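Long-range contact in beta-N-acetylhexosaminidase (Streptomyces plicatus, PDB 1JAK), which hydrolyses terminal beta-linked N-acetylhexosamine residues as a family 20 glycosidase, probably by substrate-assisted catalysis on an alpha/beta barrel: residues W367-T372 and S413-V418. Sequence-based numbering, arbitrary orientation.
Sequences WGLDRT and SWAGYV. With IFG ((2R,3R,4S,5R)-2-acetamido-3,4-dihydroxy-5-hydroxymethyl-piperidine), chain F.
The Trp414 indole touches Trp367 and Leu369 of the loop 367-372 and the bound inhibitor, reaching from one barrel loop to another. From CB, CG is set between the backbone N and the carbonyl carbon (chi1 66°), and the ring divides its contacts. On the pyrrole side, NE1 donates a nearly straight hydrogen bond (166°) to O6 of IFG, 2.8 Å away in the indole plane; CE2, at the ring fusion, and CZ2 of the benzene ring lie near C9 of IFG. At the far end of the benzene ring CH2 meets CZ3 of Trp367 at 3.7 Å, the two side chains crossing at about a right angle, and CZ3 of Trp414 lies 4.2 Å from CD1 of Leu369. Ala415 CB rests on one face of the Trp414 indole, offset toward the rim, and touches Leu369 CD2 at 3.7 Å.

Farther from the inhibitor, Arg371, extended from CG to NE, donates a hydrogen bond from NH2 to Trp414 O (2.8 Å, 162°), which lies close to the guanidinium plane. A water bound to NH1 donates a second. Leu369 CD2 lies over one guanidinium face, offset toward the rim.

The acetamido methyl C8 of IFG lies over the centre of the Trp367 indole, 3.5 Å above its plane; Trp367 NE1 is hydrogen-bonded to Gln352. Trp367 thus offers an apolar face to the N-acetyl group, Trp414 an N-H to the hydroxymethyl, consistent with recognition of both substituents in an N-acetylhexosamine substrate.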
loop_
_atom_site.group_PDB
_atom_site.type_symbol
_atom_site.label_atom_id
_atom_site.label_comp_id
_atom_site.label_asym_id
_atom_site.label_seq_id
_atom_site.Cartn_x
_atom_site.Cartn_y
_atom_site.Cartn_z
ATOM N N TRP A 367 11.500 -8.150 5.976
ATOM C CA TRP A 367 11.006 -8.989 4.894
ATOM C C TRP A 367 11.535 -10.420 5.003
ATOM O O TRP A 367 11.637 -11.141 4.005
ATOM C CB TRP A 367 11.366 -8.378 3.529
ATOM C CG TRP A 367 12.834 -8.149 3.282
ATOM C CD1 TRP A 367 13.641 -7.225 3.886
ATOM C CD2 TRP A 367 13.652 -8.829 2.323
ATOM N NE1 TRP A 367 14.912 -7.286 3.358
ATOM C CE2 TRP A 367 14.945 -8.262 2.397
ATOM C CE3 TRP A 367 13.418 -9.861 1.404
ATOM C CZ2 TRP A 367 16.004 -8.693 1.585
ATOM C CZ3 TRP A 367 14.472 -10.289 0.593
ATOM C CH2 TRP A 367 15.749 -9.704 0.692
ATOM N N GLY A 368 11.855 -10.824 6.232
ATOM C CA GLY A 368 12.348 -12.167 6.485
ATOM C C GLY A 368 11.266 -13.222 6.328
ATOM O O GLY A 368 10.123 -12.908 5.985
ATOM N N LEU A 369 11.622 -14.478 6.590
ATOM C CA LEU A 369 10.694 -15.597 6.439
ATOM C C LEU A 369 10.690 -16.486 7.683
ATOM O O LEU A 369 11.491 -16.284 8.593
ATOM C CB LEU A 369 11.106 -16.449 5.228
ATOM C CG LEU A 369 11.210 -15.822 3.830
ATOM C CD1 LEU A 369 12.339 -14.806 3.770
ATOM C CD2 LEU A 369 11.468 -16.927 2.813
ATOM N N ASP A 370 9.794 -17.470 7.715
ATOM C CA ASP A 370 9.726 -18.398 8.848
ATOM C C ASP A 370 11.096 -19.042 9.048
ATOM O O ASP A 370 11.571 -19.197 10.176
ATOM C CB ASP A 370 8.726 -19.528 8.571
ATOM C CG ASP A 370 7.290 -19.155 8.889
ATOM O OD1 ASP A 370 7.007 -17.969 9.157
ATOM O OD2 ASP A 370 6.439 -20.070 8.865
ATOM N N ARG A 371 11.718 -19.416 7.935
ATOM C CA ARG A 371 13.012 -20.099 7.935
ATOM C C ARG A 371 14.249 -19.238 8.188
ATOM O O ARG A 371 15.352 -19.770 8.324
ATOM C CB ARG A 371 13.194 -20.826 6.602
ATOM C CG ARG A 371 13.519 -19.882 5.453
ATOM C CD ARG A 371 13.249 -20.521 4.109
ATOM N NE ARG A 371 13.728 -19.687 3.011
ATOM C CZ ARG A 371 13.353 -19.835 1.745
ATOM N NH1 ARG A 371 12.483 -20.782 1.416
ATOM N NH2 ARG A 371 13.860 -19.044 0.805
ATOM N N THR A 372 14.081 -17.923 8.231
ATOM C CA THR A 372 15.212 -17.031 8.455
ATOM C C THR A 372 15.968 -17.435 9.721
ATOM O O THR A 372 15.358 -17.790 10.730
ATOM C CB THR A 372 14.730 -15.569 8.552
ATOM O OG1 THR A 372 14.207 -15.169 7.277
ATOM C CG2 THR A 372 15.870 -14.638 8.948
ATOM N N SER A 413 9.287 -17.734 -6.944
ATOM C CA SER A 413 9.145 -18.840 -6.001
ATOM C C SER A 413 10.299 -19.027 -5.017
ATOM O O SER A 413 10.335 -20.020 -4.290
ATOM C CB SER A 413 8.957 -20.139 -6.788
ATOM O OG SER A 413 10.084 -20.383 -7.619
ATOM N N TRP A 414 11.230 -18.081 -4.975
ATOM C CA TRP A 414 12.381 -18.211 -4.088
ATOM C C TRP A 414 12.023 -18.280 -2.603
ATOM O O TRP A 414 12.770 -18.854 -1.809
ATOM C CB TRP A 414 13.375 -17.067 -4.328
ATOM C CG TRP A 414 12.850 -15.714 -3.955
ATOM C CD1 TRP A 414 12.211 -14.823 -4.775
ATOM C CD2 TRP A 414 12.904 -15.104 -2.662
ATOM N NE1 TRP A 414 11.866 -13.693 -4.065
ATOM C CE2 TRP A 414 12.279 -13.842 -2.766
ATOM C CE3 TRP A 414 13.419 -15.504 -1.419
ATOM C CZ2 TRP A 414 12.155 -12.973 -1.676
ATOM C CZ3 TRP A 414 13.299 -14.640 -0.335
ATOM C CH2 TRP A 414 12.670 -13.387 -0.472
ATOM N N ALA A 415 10.888 -17.697 -2.226
ATOM C CA ALA A 415 10.455 -17.709 -0.831
ATOM C C ALA A 415 9.426 -18.810 -0.607
ATOM O O ALA A 415 8.678 -18.787 0.378
ATOM C CB ALA A 415 9.856 -16.349 -0.452
ATOM N N GLY A 416 9.406 -19.780 -1.515
ATOM C CA GLY A 416 8.447 -20.864 -1.418
ATOM C C GLY A 416 7.138 -20.382 -2.008
ATOM O O GLY A 416 7.106 -19.348 -2.670
ATOM N N TYR A 417 6.061 -21.123 -1.774
ATOM C CA TYR A 417 4.754 -20.739 -2.295
ATOM C C TYR A 417 3.934 -20.100 -1.191
ATOM O O TYR A 417 4.091 -20.429 -0.017
ATOM C CB TYR A 417 4.050 -21.965 -2.877
ATOM C CG TYR A 417 4.819 -22.518 -4.047
ATOM C CD1 TYR A 417 5.041 -21.735 -5.175
ATOM C CD2 TYR A 417 5.406 -23.783 -3.995
ATOM C CE1 TYR A 417 5.833 -22.184 -6.222
ATOM C CE2 TYR A 417 6.205 -24.246 -5.044
ATOM C CZ TYR A 417 6.414 -23.436 -6.152
ATOM O OH TYR A 417 7.209 -23.860 -7.194
ATOM N N VAL A 418 3.064 -19.172 -1.568
ATOM C CA VAL A 418 2.263 -18.472 -0.578
ATOM C C VAL A 418 0.795 -18.409 -0.968
ATOM O O VAL A 418 0.378 -17.523 -1.715
ATOM C CB VAL A 418 2.804 -17.037 -0.370
ATOM C CG1 VAL A 418 2.003 -16.317 0.710
ATOM C CG2 VAL A 418 4.283 -17.095 0.016
HETATM N N1 IFG F . 14.035 -9.194 -2.974
HETATM C C2 IFG F . 14.348 -7.817 -3.436
HETATM C C3 IFG F . 13.281 -7.164 -4.406
HETATM C C4 IFG F . 12.675 -8.154 -5.422
HETATM C C5 IFG F . 12.157 -9.376 -4.659
HETATM C C6 IFG F . 11.475 -10.441 -5.511
HETATM C C7 IFG F . 13.600 -6.899 -1.278
HETATM C C8 IFG F . 13.683 -6.013 -0.062
HETATM C C9 IFG F . 13.255 -10.080 -3.851
HETATM N N2 IFG F . 14.546 -6.935 -2.263
HETATM O O7 IFG F . 12.621 -7.629 -1.352
HETATM O O3 IFG F . 13.881 -6.079 -5.101
HETATM O O4 IFG F . 13.699 -8.568 -6.325
HETATM O O6 IFG F . 10.603 -11.250 -4.729
HETATM O O HOH W 1 13.102 -21.580 -1.183
#